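Local coordinates for acetoacetate decarboxylase (Sphingomonas wittichii, PDB 5UPB), which belongs to the acetoacetate decarboxylase-like lyases and probably acts on keto-acid substrates through a Schiff-base intermediate, at the interface of chains A and B and the interface of chains A and C. Numbering follows the deposited sequence. Chains: chain A/B/C, Acetoacetate decarboxylase.

Contact 1 joins chain A to chain B, whereas contacts 2 and 3 are separate patches of one interface, between chains A and C. The C-alpha centres of contacts 2 and 3 lie about 25 Å apart; contact 1 is about 17 Å from contact 3 and 32 Å from contact 2. Residue 226 serves both A/C patches: the carbonyl of A:Asp226 meets C:Ala13 in contact 2, and the carboxylate of C:Asp226 meets A:Asn75 in contact 3. Each interface is two-fold symmetric, so every patch has a twin. Chain A thus uses two distinct surfaces, consistent with the four-copy deposited assembly, whose biological relevance the structure alone does not prove.

Contact 1: the interface of chains A and B. Residues chain A 22, 24, 62-64, 69; chain B 131-132, 135, 137-138.
The carboxamide of A:Gln62, on strand 53-65, meets the B:Pro131 to B:Thr138 loop in a patch of the two-fold symmetric A/B interface that may help hold the assembly together. Placed by CG anti to the backbone N (chi1 -169°) and a chi2 bend, OE1 accepts the backbone N of B:His132 at 2.9 Å, nearly straight (174° at the hydrogen). From the opposite face of the amide, B:Asn135 ND2 reaches the same oxygen at 3.2 Å, 44° out of its plane. It also bonds weakly to A:Gly22 O. Each amide is steadied from its own chain: A:Gln62 NE2 donates in its amide plane to A:Thr64 OG1 at 2.9 Å, and B:Asn135 OD1 takes the N of B:Val137 at 2.9 Å. An alanine in place of A:Gln62 would probably leave B:His132 N and B:Asn135 ND2 without their shared acceptor.

Among the nonpolar contacts, A:Gly24 C lies over one face of the B:His132 imidazole, 3.7 Å from its centroid. B:Val137 CG2 packs on A:Gly22 CA at 3.6 Å. A:Thr64 and B:Thr138 meet tip to tip, their CG2 methyls 3.7 Å apart.

Water 1 bridges the chains, touching A:Gln62 OE1, A:Thr64 OG1 and, at 2.6 Å, the hydroxyl OG1 of B:Thr138.

Contact 2: the interface of chains A and C. Residues chain A 42, 102, 225-228; chain C 8, 12-13.
The flat carboxamide of C:Gln12 turns one face to the carbonyl oxygen of A:Glu227, 3.3 Å from CD. This side chain is poorly ordered, so its amide orientation is doubtful; as modelled, A:Glu227 O stands over the face, with NE2 3.4 Å away, and not in line with an N-H. At an end of this amide, NE2 lies 3.6 Å from the methyl CB of A:Ala228. The A:Phe102 ring takes only a marginal part: its rim atom CE1 comes to 4.4 Å from C:Thr8 CG2.

The remaining contact is van der Waals packing; in this patch no polar pair across the chains comes close enough to bond. C:Ala13 rests against the A:Asp226 to A:Ala228 backbone, its CA 3.4 Å from A:Asp226 O and its CB 4.0 Å from A:Glu227 CA. This loop-on-loop contact places the N-terminal segment of chain C on chain A and may contribute shape matching to the assembly rather than polar specificity.

The side chains of A:Leu42 and C:Thr8 run alongside each other in the same direction. With CG2 of C:Thr8 anti to its carbonyl carbon (chi1 77°), that methyl meets A:Leu42 CD2 at 3.6 Å.

Contact 3: the interface of chains A and C. Residues chain A 15, 75, 78, 107-109; chain C 122-123, 153-154, 226.
A:Glu108 and C:Arg153 meet tip to tip in a salt bridge, the guanidinium gripping side-on with two nitrogens. NE takes the syn lone pair of OE2 at 2.8 Å, while NH2 reaches OE1 at 2.9 Å from above the carboxylate, the two planes being 50° apart. On its anti side, OE2 also accepts the backbone N of C:Ile123 at 2.8 Å, so two chain C donors fix this oxygen. The indole NE1 of A:Trp109 donates to C:His154 NE2 at 3.1 Å; the rings meet edge-to-face with planes 70° apart. A weak bond runs from A:Asn75 ND2 to C:Asp226 OD2, 3.0 Å away, and water 2 links A:Asn75 OD1 to C:His154 O.

Farther out, the A:Glu108 chain bends at chi2 (-72°), bringing OE1 back over the start of helix 108-116, where the N of A:Trp109 donates to its anti lone pair. The extended C:Lys122 side chain lays CD over one face of the C:Arg153 guanidinium. C:Asp226 orients the imidazole: its OD2 receives C:His154 ND1 at 2.8 Å on the syn lone pair, consistent with NE2 acting as acceptor. The same OD2 bonds weakly to C:Arg153 NH1.

The site docks the start of helix 108-116 of chain A on strand 121-123 and the end of strand 146-153 of chain C. Strand 121-123 appears to carry the family's lysine pair, so this contact may also steady the active site.

Contact 1: the interface of chains A and B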
ATOM      1  N   GLY A  22      21.309  14.450   4.236  1.00 31.89           N
ATOM      2  CA  GLY A  22      20.939  14.774   5.594  1.00 31.18           C
ATOM      3  C   GLY A  22      19.561  14.228   5.888  1.00 32.29           C
ATOM      4  O   GLY A  22      18.689  14.198   5.020  1.00 37.25           O
ATOM      5  N   GLY A  24      16.309  14.252   8.951  1.00 30.87           N
ATOM      6  CA  GLY A  24      15.656  14.493  10.222  1.00 26.37           C
ATOM      7  C   GLY A  24      14.644  13.405  10.495  1.00 25.10           C
ATOM      8  O   GLY A  24      14.065  12.827   9.571  1.00 27.93           O
ATOM      9  N   GLN A  62      12.981  11.757   7.229  1.00 26.04           N
ATOM     10  CA  GLN A  62      12.917  12.699   6.115  1.00 23.98           C
ATOM     11  C   GLN A  62      14.344  12.967   5.646  1.00 29.25           C
ATOM     12  O   GLN A  62      15.161  13.538   6.394  1.00 27.98           O
ATOM     13  CB  GLN A  62      12.203  13.973   6.559  1.00 28.14           C
ATOM     14  CG  GLN A  62      11.850  14.926   5.425  1.00 31.63           C
ATOM     15  CD  GLN A  62      13.026  15.782   5.025  1.00 35.43           C
ATOM     16  OE1 GLN A  62      13.478  16.648   5.771  1.00 30.99           O
ATOM     17  NE2 GLN A  62      13.556  15.521   3.864  1.00 33.87           N
ATOM     18  N   SER A  63      14.672  12.547   4.421  1.00 26.65           N
ATOM     19  CA  SER A  63      16.032  12.663   3.906  1.00 26.33           C
ATOM     20  C   SER A  63      16.078  13.613   2.710  1.00 38.87           C
ATOM     21  O   SER A  63      15.086  13.796   1.991  1.00 36.08           O
ATOM     22  CB  SER A  63      16.595  11.297   3.513  1.00 39.65           C
ATOM     23  OG  SER A  63      15.837  10.769   2.443  1.00 39.85           O
ATOM     24  N   THR A  64      17.229  14.267   2.557  1.00 36.01           N
ATOM     25  CA  THR A  64      17.465  15.276   1.529  1.00 38.42           C
ATOM     26  C   THR A  64      18.892  15.190   1.012  1.00 44.49           C
ATOM     27  O   THR A  64      19.849  15.204   1.797  1.00 39.78           O
ATOM     28  CB  THR A  64      17.225  16.674   2.078  1.00 34.20           C
ATOM     29  OG1 THR A  64      15.910  16.737   2.616  1.00 35.28           O
ATOM     30  CG2 THR A  64      17.378  17.713   1.003  1.00 39.84           C
ATOM     31  N   PRO A  69      18.667  19.745  -2.980  1.00 46.65           N
ATOM     32  CA  PRO A  69      18.046  20.084  -1.703  1.00 43.73           C
ATOM     33  C   PRO A  69      16.591  20.456  -1.832  1.00 34.90           C
ATOM     34  O   PRO A  69      15.878  20.437  -0.820  1.00 42.22           O
ATOM     35  CB  PRO A  69      18.903  21.262  -1.200  1.00 43.43           C
ATOM     36  CG  PRO A  69      19.422  21.902  -2.473  1.00 45.94           C
ATOM     37  CD  PRO A  69      19.631  20.780  -3.434  1.00 49.56           C
TER
ATOM     38  N   PRO B 131      10.110  19.699   5.336  1.00 31.58           N
ATOM     39  CA  PRO B 131      11.483  19.542   5.842  1.00 33.26           C
ATOM     40  C   PRO B 131      11.478  19.320   7.344  1.00 37.72           C
ATOM     41  O   PRO B 131      10.854  20.067   8.093  1.00 34.01           O
ATOM     42  CB  PRO B 131      12.160  20.883   5.472  1.00 33.48           C
ATOM     43  CG  PRO B 131      11.041  21.876   5.491  1.00 38.85           C
ATOM     44  CD  PRO B 131       9.812  21.111   4.996  1.00 33.06           C
ATOM     45  N   HIS B 132      12.150  18.293   7.781  1.00 33.38           N
ATOM     46  CA  HIS B 132      12.175  18.027   9.214  1.00 28.86           C
ATOM     47  C   HIS B 132      13.104  19.041   9.881  1.00 26.99           C
ATOM     48  O   HIS B 132      14.191  19.317   9.359  1.00 30.53           O
ATOM     49  CB  HIS B 132      12.649  16.608   9.505  1.00 28.68           C
ATOM     50  CG  HIS B 132      12.479  16.204  10.928  1.00 33.10           C
ATOM     51  ND1 HIS B 132      13.281  16.717  11.933  1.00 30.00           N
ATOM     52  CD2 HIS B 132      11.609  15.356  11.531  1.00 32.14           C
ATOM     53  CE1 HIS B 132      12.896  16.210  13.095  1.00 31.51           C
ATOM     54  NE2 HIS B 132      11.891  15.376  12.881  1.00 31.17           N
ATOM     55  N   ASN B 135      16.739  18.239  10.241  1.00 32.24           N
ATOM     56  CA  ASN B 135      17.509  17.905   9.044  1.00 33.00           C
ATOM     57  C   ASN B 135      18.626  18.923   8.891  1.00 32.83           C
ATOM     58  O   ASN B 135      18.342  20.114   8.737  1.00 33.58           O
ATOM     59  CB  ASN B 135      16.632  17.900   7.791  1.00 29.48           C
ATOM     60  CG  ASN B 135      17.352  17.292   6.602  1.00 37.62           C
ATOM     61  OD1 ASN B 135      18.502  17.603   6.335  1.00 34.26           O
ATOM     62  ND2 ASN B 135      16.693  16.380   5.922  1.00 32.67           N
ATOM     63  N   VAL B 137      20.765  19.437   6.518  1.00 36.57           N
ATOM     64  CA  VAL B 137      20.983  19.995   5.182  1.00 40.57           C
ATOM     65  C   VAL B 137      20.050  21.163   4.934  1.00 35.91           C
ATOM     66  O   VAL B 137      20.432  22.155   4.318  1.00 38.11           O
ATOM     67  CB  VAL B 137      20.801  18.916   4.094  1.00 43.66           C
ATOM     68  CG1 VAL B 137      20.762  19.559   2.717  1.00 43.85           C
ATOM     69  CG2 VAL B 137      21.950  17.920   4.124  1.00 45.26           C
ATOM     70  N   THR B 138      18.824  21.071   5.415  1.00 36.74           N
ATOM     71  CA  THR B 138      17.802  22.054   5.098  1.00 41.45           C
ATOM     72  C   THR B 138      17.334  22.835   6.293  1.00 48.41           C
ATOM     73  O   THR B 138      16.816  23.943   6.130  1.00 43.74           O
ATOM     74  CB  THR B 138      16.575  21.373   4.474  1.00 46.31           C
ATOM     75  OG1 THR B 138      16.050  20.411   5.401  1.00 39.90           O
ATOM     76  CG2 THR B 138      16.929  20.688   3.184  1.00 50.39           C
TER
HETATM   77  O   HOH W   1      14.711  18.647   4.057  1.00 43.02           O

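Contact 2: the interface of chains A and C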
ATOM      1  N   LEU A  42      23.658 -13.829  14.859  1.00 44.88           N
ATOM      2  CA  LEU A  42      23.221 -12.916  13.814  1.00 38.74           C
ATOM      3  C   LEU A  42      24.319 -11.969  13.365  1.00 44.29           C
ATOM      4  O   LEU A  42      24.126 -11.245  12.377  1.00 46.09           O
ATOM      5  CB  LEU A  42      22.036 -12.079  14.296  1.00 35.14           C
ATOM      6  CG  LEU A  42      20.770 -12.826  14.677  1.00 39.00           C
ATOM      7  CD1 LEU A  42      19.730 -11.822  15.219  1.00 44.01           C
ATOM      8  CD2 LEU A  42      20.247 -13.633  13.464  1.00 43.84           C
ATOM      9  N   PHE A 102      18.056  -6.651  11.655  1.00 29.01           N
ATOM     10  CA  PHE A 102      16.777  -6.706  10.956  1.00 32.45           C
ATOM     11  C   PHE A 102      16.224  -5.289  10.849  1.00 31.74           C
ATOM     12  O   PHE A 102      15.912  -4.674  11.874  1.00 28.85           O
ATOM     13  CB  PHE A 102      15.753  -7.577  11.691  1.00 29.96           C
ATOM     14  CG  PHE A 102      16.198  -8.990  11.972  1.00 32.69           C
ATOM     15  CD1 PHE A 102      17.218  -9.578  11.276  1.00 39.65           C
ATOM     16  CD2 PHE A 102      15.562  -9.715  12.953  1.00 33.25           C
ATOM     17  CE1 PHE A 102      17.601 -10.874  11.554  1.00 36.80           C
ATOM     18  CE2 PHE A 102      15.946 -10.992  13.240  1.00 31.32           C
ATOM     19  CZ  PHE A 102      16.967 -11.569  12.531  1.00 31.12           C
ATOM     20  N   PRO A 225       6.901 -16.793   8.913  1.00 31.78           N
ATOM     21  CA  PRO A 225       7.651 -17.932   8.350  1.00 35.10           C
ATOM     22  C   PRO A 225       8.933 -17.521   7.635  1.00 39.80           C
ATOM     23  O   PRO A 225       9.826 -18.364   7.510  1.00 33.93           O
ATOM     24  CB  PRO A 225       6.647 -18.578   7.390  1.00 35.50           C
ATOM     25  CG  PRO A 225       5.676 -17.476   7.027  1.00 37.58           C
ATOM     26  CD  PRO A 225       5.595 -16.587   8.272  1.00 35.95           C
ATOM     27  N   ASP A 226       9.061 -16.263   7.175  1.00 35.64           N
ATOM     28  CA  ASP A 226      10.248 -15.789   6.456  1.00 34.59           C
ATOM     29  C   ASP A 226      11.039 -14.734   7.244  1.00 32.66           C
ATOM     30  O   ASP A 226      11.777 -13.922   6.672  1.00 34.05           O
ATOM     31  CB  ASP A 226       9.855 -15.265   5.065  1.00 39.24           C
ATOM     32  CG  ASP A 226       8.757 -14.202   5.092  1.00 38.35           C
ATOM     33  OD1 ASP A 226       8.257 -13.861   6.189  1.00 28.21           O
ATOM     34  OD2 ASP A 226       8.371 -13.737   3.996  1.00 32.15           O
ATOM     35  N   GLU A 227      10.916 -14.749   8.567  1.00 32.36           N
ATOM     36  CA  GLU A 227      11.682 -13.866   9.440  1.00 37.82           C
ATOM     37  C   GLU A 227      12.244 -14.710  10.564  1.00 41.96           C
ATOM     38  O   GLU A 227      11.841 -15.855  10.752  1.00 38.07           O
ATOM     39  CB  GLU A 227      10.817 -12.753  10.033  1.00 30.14           C
ATOM     40  CG  GLU A 227      10.094 -11.902   9.018  1.00 31.24           C
ATOM     41  CD  GLU A 227      11.026 -10.955   8.288  1.00 34.78           C
ATOM     42  OE1 GLU A 227      12.267 -11.041   8.499  1.00 35.10           O
ATOM     43  OE2 GLU A 227      10.525 -10.105   7.507  1.00 34.33           O
ATOM     44  N   ALA A 228      13.105 -14.117  11.372  1.00 35.80           N
ATOM     45  CA  ALA A 228      13.711 -14.824  12.490  1.00 37.02           C
ATOM     46  C   ALA A 228      13.585 -14.002  13.762  1.00 39.60           C
ATOM     47  O   ALA A 228      14.546 -13.848  14.521  1.00 32.30           O
ATOM     48  CB  ALA A 228      15.181 -15.146  12.226  1.00 43.86           C
TER
ATOM     49  N   THR C   8      21.113 -15.641   8.495  1.00 46.81           N
ATOM     50  CA  THR C   8      21.058 -16.291   9.802  1.00 63.56           C
ATOM     51  C   THR C   8      21.451 -17.747   9.600  1.00 64.41           C
ATOM     52  O   THR C   8      21.449 -18.239   8.466  1.00 52.06           O
ATOM     53  CB  THR C   8      19.666 -16.195  10.466  1.00 59.27           C
ATOM     54  OG1 THR C   8      18.749 -17.142   9.875  1.00 52.33           O
ATOM     55  CG2 THR C   8      19.074 -14.807  10.311  1.00 61.12           C
ATOM     56  N   GLN C  12      16.234 -18.999   7.133  1.00 65.29           N
ATOM     57  CA  GLN C  12      14.809 -18.765   6.938  1.00 90.71           C
ATOM     58  C   GLN C  12      14.472 -17.296   6.678  1.00 40.32           C
ATOM     59  O   GLN C  12      13.446 -17.012   6.048  1.00 40.32           O
ATOM     60  CB  GLN C  12      14.038 -19.276   8.155  1.00 78.68           C
ATOM     61  CG  GLN C  12      14.461 -18.627   9.487  1.00 82.26           C
ATOM     62  CD  GLN C  12      13.398 -18.750  10.560  1.00 93.73           C
ATOM     63  OE1 GLN C  12      12.257 -19.132  10.282  1.00109.60           O
ATOM     64  NE2 GLN C  12      13.762 -18.422  11.791  1.00 96.71           N
ATOM     65  N   ALA C  13      15.322 -16.358   7.093  1.00 47.83           N
ATOM     66  CA  ALA C  13      15.023 -14.942   6.942  1.00 39.14           C
ATOM     67  C   ALA C  13      15.672 -14.321   5.705  1.00 38.73           C
ATOM     68  O   ALA C  13      15.586 -13.104   5.524  1.00 37.02           O
ATOM     69  CB  ALA C  13      15.449 -14.193   8.203  1.00 40.88           C
TER

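Contact 3: the interface of chains A and C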
ATOM      1  N   LEU A  15      17.900   5.238  -8.411  1.00 39.61           N
ATOM      2  CA  LEU A  15      17.305   5.201  -7.075  1.00 40.12           C
ATOM      3  C   LEU A  15      18.122   5.998  -6.084  1.00 47.52           C
ATOM      4  O   LEU A  15      17.573   6.648  -5.191  1.00 42.15           O
ATOM      5  CB  LEU A  15      17.207   3.776  -6.558  1.00 40.35           C
ATOM      6  CG  LEU A  15      15.996   2.922  -6.787  1.00 39.92           C
ATOM      7  CD1 LEU A  15      16.249   1.588  -6.050  1.00 43.96           C
ATOM      8  CD2 LEU A  15      14.718   3.571  -6.330  1.00 32.20           C
ATOM      9  N   ASN A  75       8.757  15.951  -5.691  1.00 32.05           N
ATOM     10  CA  ASN A  75       8.796  14.513  -5.442  1.00 26.09           C
ATOM     11  C   ASN A  75       8.738  14.263  -3.948  1.00 29.19           C
ATOM     12  O   ASN A  75       9.685  13.751  -3.346  1.00 25.07           O
ATOM     13  CB  ASN A  75      10.032  13.889  -6.058  1.00 27.00           C
ATOM     14  CG  ASN A  75       9.928  12.358  -6.091  1.00 27.44           C
ATOM     15  OD1 ASN A  75       8.905  11.816  -5.705  1.00 28.76           O
ATOM     16  ND2 ASN A  75      11.017  11.692  -6.395  1.00 28.12           N
ATOM     17  N   GLY A  78       9.578  10.791  -2.509  1.00 23.75           N
ATOM     18  CA  GLY A  78      10.983  10.478  -2.493  1.00 23.70           C
ATOM     19  C   GLY A  78      11.773  11.095  -1.384  1.00 25.40           C
ATOM     20  O   GLY A  78      12.980  10.865  -1.295  1.00 26.86           O
ATOM     21  N   LYS A 107      10.245   2.445   1.700  1.00 25.66           N
ATOM     22  CA  LYS A 107      10.625   3.044   0.429  1.00 26.73           C
ATOM     23  C   LYS A 107      11.865   2.305  -0.059  1.00 29.35           C
ATOM     24  O   LYS A 107      12.839   2.159   0.677  1.00 27.30           O
ATOM     25  CB  LYS A 107      10.913   4.558   0.584  1.00 23.74           C
ATOM     26  CG  LYS A 107       9.705   5.405   0.942  1.00 28.16           C
ATOM     27  CD  LYS A 107       8.720   5.466  -0.205  1.00 23.66           C
ATOM     28  CE  LYS A 107       7.383   6.088   0.175  1.00 23.96           C
ATOM     29  NZ  LYS A 107       7.656   7.479   0.727  1.00 25.48           N
ATOM     30  N   GLU A 108      11.843   1.829  -1.296  1.00 27.93           N
ATOM     31  CA  GLU A 108      12.949   0.989  -1.735  1.00 23.09           C
ATOM     32  C   GLU A 108      14.222   1.779  -1.984  1.00 23.01           C
ATOM     33  O   GLU A 108      15.307   1.180  -1.953  1.00 26.57           O
ATOM     34  CB  GLU A 108      12.538   0.146  -2.986  1.00 27.63           C
ATOM     35  CG  GLU A 108      12.870   0.720  -4.340  1.00 27.07           C
ATOM     36  CD  GLU A 108      11.991   1.920  -4.740  1.00 31.59           C
ATOM     37  OE1 GLU A 108      12.000   2.953  -4.039  1.00 26.40           O
ATOM     38  OE2 GLU A 108      11.271   1.848  -5.771  1.00 28.07           O
ATOM     39  N   TRP A 109      14.138   3.095  -2.220  1.00 27.05           N
ATOM     40  CA  TRP A 109      15.371   3.879  -2.309  1.00 32.70           C
ATOM     41  C   TRP A 109      16.112   3.890  -0.991  1.00 32.29           C
ATOM     42  O   TRP A 109      17.343   3.911  -0.973  1.00 27.03           O
ATOM     43  CB  TRP A 109      15.119   5.316  -2.770  1.00 34.85           C
ATOM     44  CG  TRP A 109      13.921   6.013  -2.211  1.00 26.35           C
ATOM     45  CD1 TRP A 109      12.679   6.053  -2.750  1.00 29.09           C
ATOM     46  CD2 TRP A 109      13.874   6.839  -1.043  1.00 23.06           C
ATOM     47  NE1 TRP A 109      11.841   6.822  -1.983  1.00 26.66           N
ATOM     48  CE2 TRP A 109      12.549   7.328  -0.931  1.00 25.19           C
ATOM     49  CE3 TRP A 109      14.825   7.230  -0.095  1.00 26.70           C
ATOM     50  CZ2 TRP A 109      12.138   8.173   0.096  1.00 23.81           C
ATOM     51  CZ3 TRP A 109      14.403   8.063   0.962  1.00 27.27           C
ATOM     52  CH2 TRP A 109      13.060   8.519   1.035  1.00 29.26           C
TER
ATOM     53  N   LYS C 122      12.534  -1.373  -9.595  1.00 25.98           N
ATOM     54  CA  LYS C 122      12.060  -0.515  -8.522  1.00 27.10           C
ATOM     55  C   LYS C 122      10.757  -1.107  -7.986  1.00 27.82           C
ATOM     56  O   LYS C 122      10.171  -2.060  -8.560  1.00 27.16           O
ATOM     57  CB  LYS C 122      11.852   0.919  -9.018  1.00 24.65           C
ATOM     58  CG  LYS C 122      13.118   1.619  -9.450  1.00 30.52           C
ATOM     59  CD  LYS C 122      12.829   3.042  -9.943  1.00 29.71           C
ATOM     60  CE  LYS C 122      14.084   3.748 -10.340  1.00 37.06           C
ATOM     61  NZ  LYS C 122      13.782   5.071 -10.985  1.00 34.11           N
ATOM     62  N   ILE C 123      10.313  -0.569  -6.865  1.00 24.47           N
ATOM     63  CA  ILE C 123       9.026  -0.951  -6.287  1.00 21.86           C
ATOM     64  C   ILE C 123       7.978   0.017  -6.793  1.00 27.92           C
ATOM     65  O   ILE C 123       8.160   1.236  -6.718  1.00 28.48           O
ATOM     66  CB  ILE C 123       9.061  -0.957  -4.751  1.00 26.06           C
ATOM     67  CG1 ILE C 123       9.987  -2.026  -4.205  1.00 30.24           C
ATOM     68  CG2 ILE C 123       7.623  -1.150  -4.186  1.00 32.70           C
ATOM     69  CD1 ILE C 123       9.481  -3.476  -4.485  1.00 26.76           C
ATOM     70  N   ARG C 153       4.255   4.857  -9.258  1.00 26.95           N
ATOM     71  CA  ARG C 153       5.257   4.917  -8.202  1.00 28.17           C
ATOM     72  C   ARG C 153       5.330   6.341  -7.687  1.00 28.27           C
ATOM     73  O   ARG C 153       5.285   7.294  -8.474  1.00 24.04           O
ATOM     74  CB  ARG C 153       6.648   4.465  -8.688  1.00 25.57           C
ATOM     75  CG  ARG C 153       7.775   4.538  -7.612  1.00 21.58           C
ATOM     76  CD  ARG C 153       9.051   3.869  -8.133  1.00 27.79           C
ATOM     77  NE  ARG C 153      10.155   3.937  -7.186  1.00 28.55           N
ATOM     78  CZ  ARG C 153      11.020   4.959  -7.109  1.00 24.54           C
ATOM     79  NH1 ARG C 153      10.932   5.999  -7.930  1.00 28.29           N
ATOM     80  NH2 ARG C 153      11.977   4.949  -6.202  1.00 29.30           N
ATOM     81  N   HIS C 154       5.425   6.479  -6.358  1.00 26.56           N
ATOM     82  CA  HIS C 154       5.591   7.788  -5.732  1.00 24.64           C
ATOM     83  C   HIS C 154       4.439   8.724  -6.065  1.00 30.57           C
ATOM     84  O   HIS C 154       4.588   9.956  -6.043  1.00 29.21           O
ATOM     85  CB  HIS C 154       6.940   8.404  -6.132  1.00 23.96           C
ATOM     86  CG  HIS C 154       8.105   7.851  -5.376  1.00 25.63           C
ATOM     87  ND1 HIS C 154       9.409   8.118  -5.731  1.00 27.99           N
ATOM     88  CD2 HIS C 154       8.167   7.088  -4.258  1.00 28.85           C
ATOM     89  CE1 HIS C 154      10.227   7.535  -4.864  1.00 30.36           C
ATOM     90  NE2 HIS C 154       9.499   6.905  -3.962  1.00 27.14           N
ATOM     91  N   ASP C 226      11.654  11.314 -11.117  1.00 31.89           N
ATOM     92  CA  ASP C 226      12.710  10.347 -10.824  1.00 34.61           C
ATOM     93  C   ASP C 226      12.659   9.132 -11.760  1.00 28.62           C
ATOM     94  O   ASP C 226      13.050   8.013 -11.389  1.00 31.68           O
ATOM     95  CB  ASP C 226      12.662   9.930  -9.347  1.00 32.72           C
ATOM     96  CG  ASP C 226      11.295   9.418  -8.891  1.00 36.96           C
ATOM     97  OD1 ASP C 226      10.347   9.403  -9.692  1.00 29.72           O
ATOM     98  OD2 ASP C 226      11.172   9.016  -7.709  1.00 32.45           O
TER
HETATM   99  O   HOH W   2       6.353  12.135  -4.938  1.00 28.84           O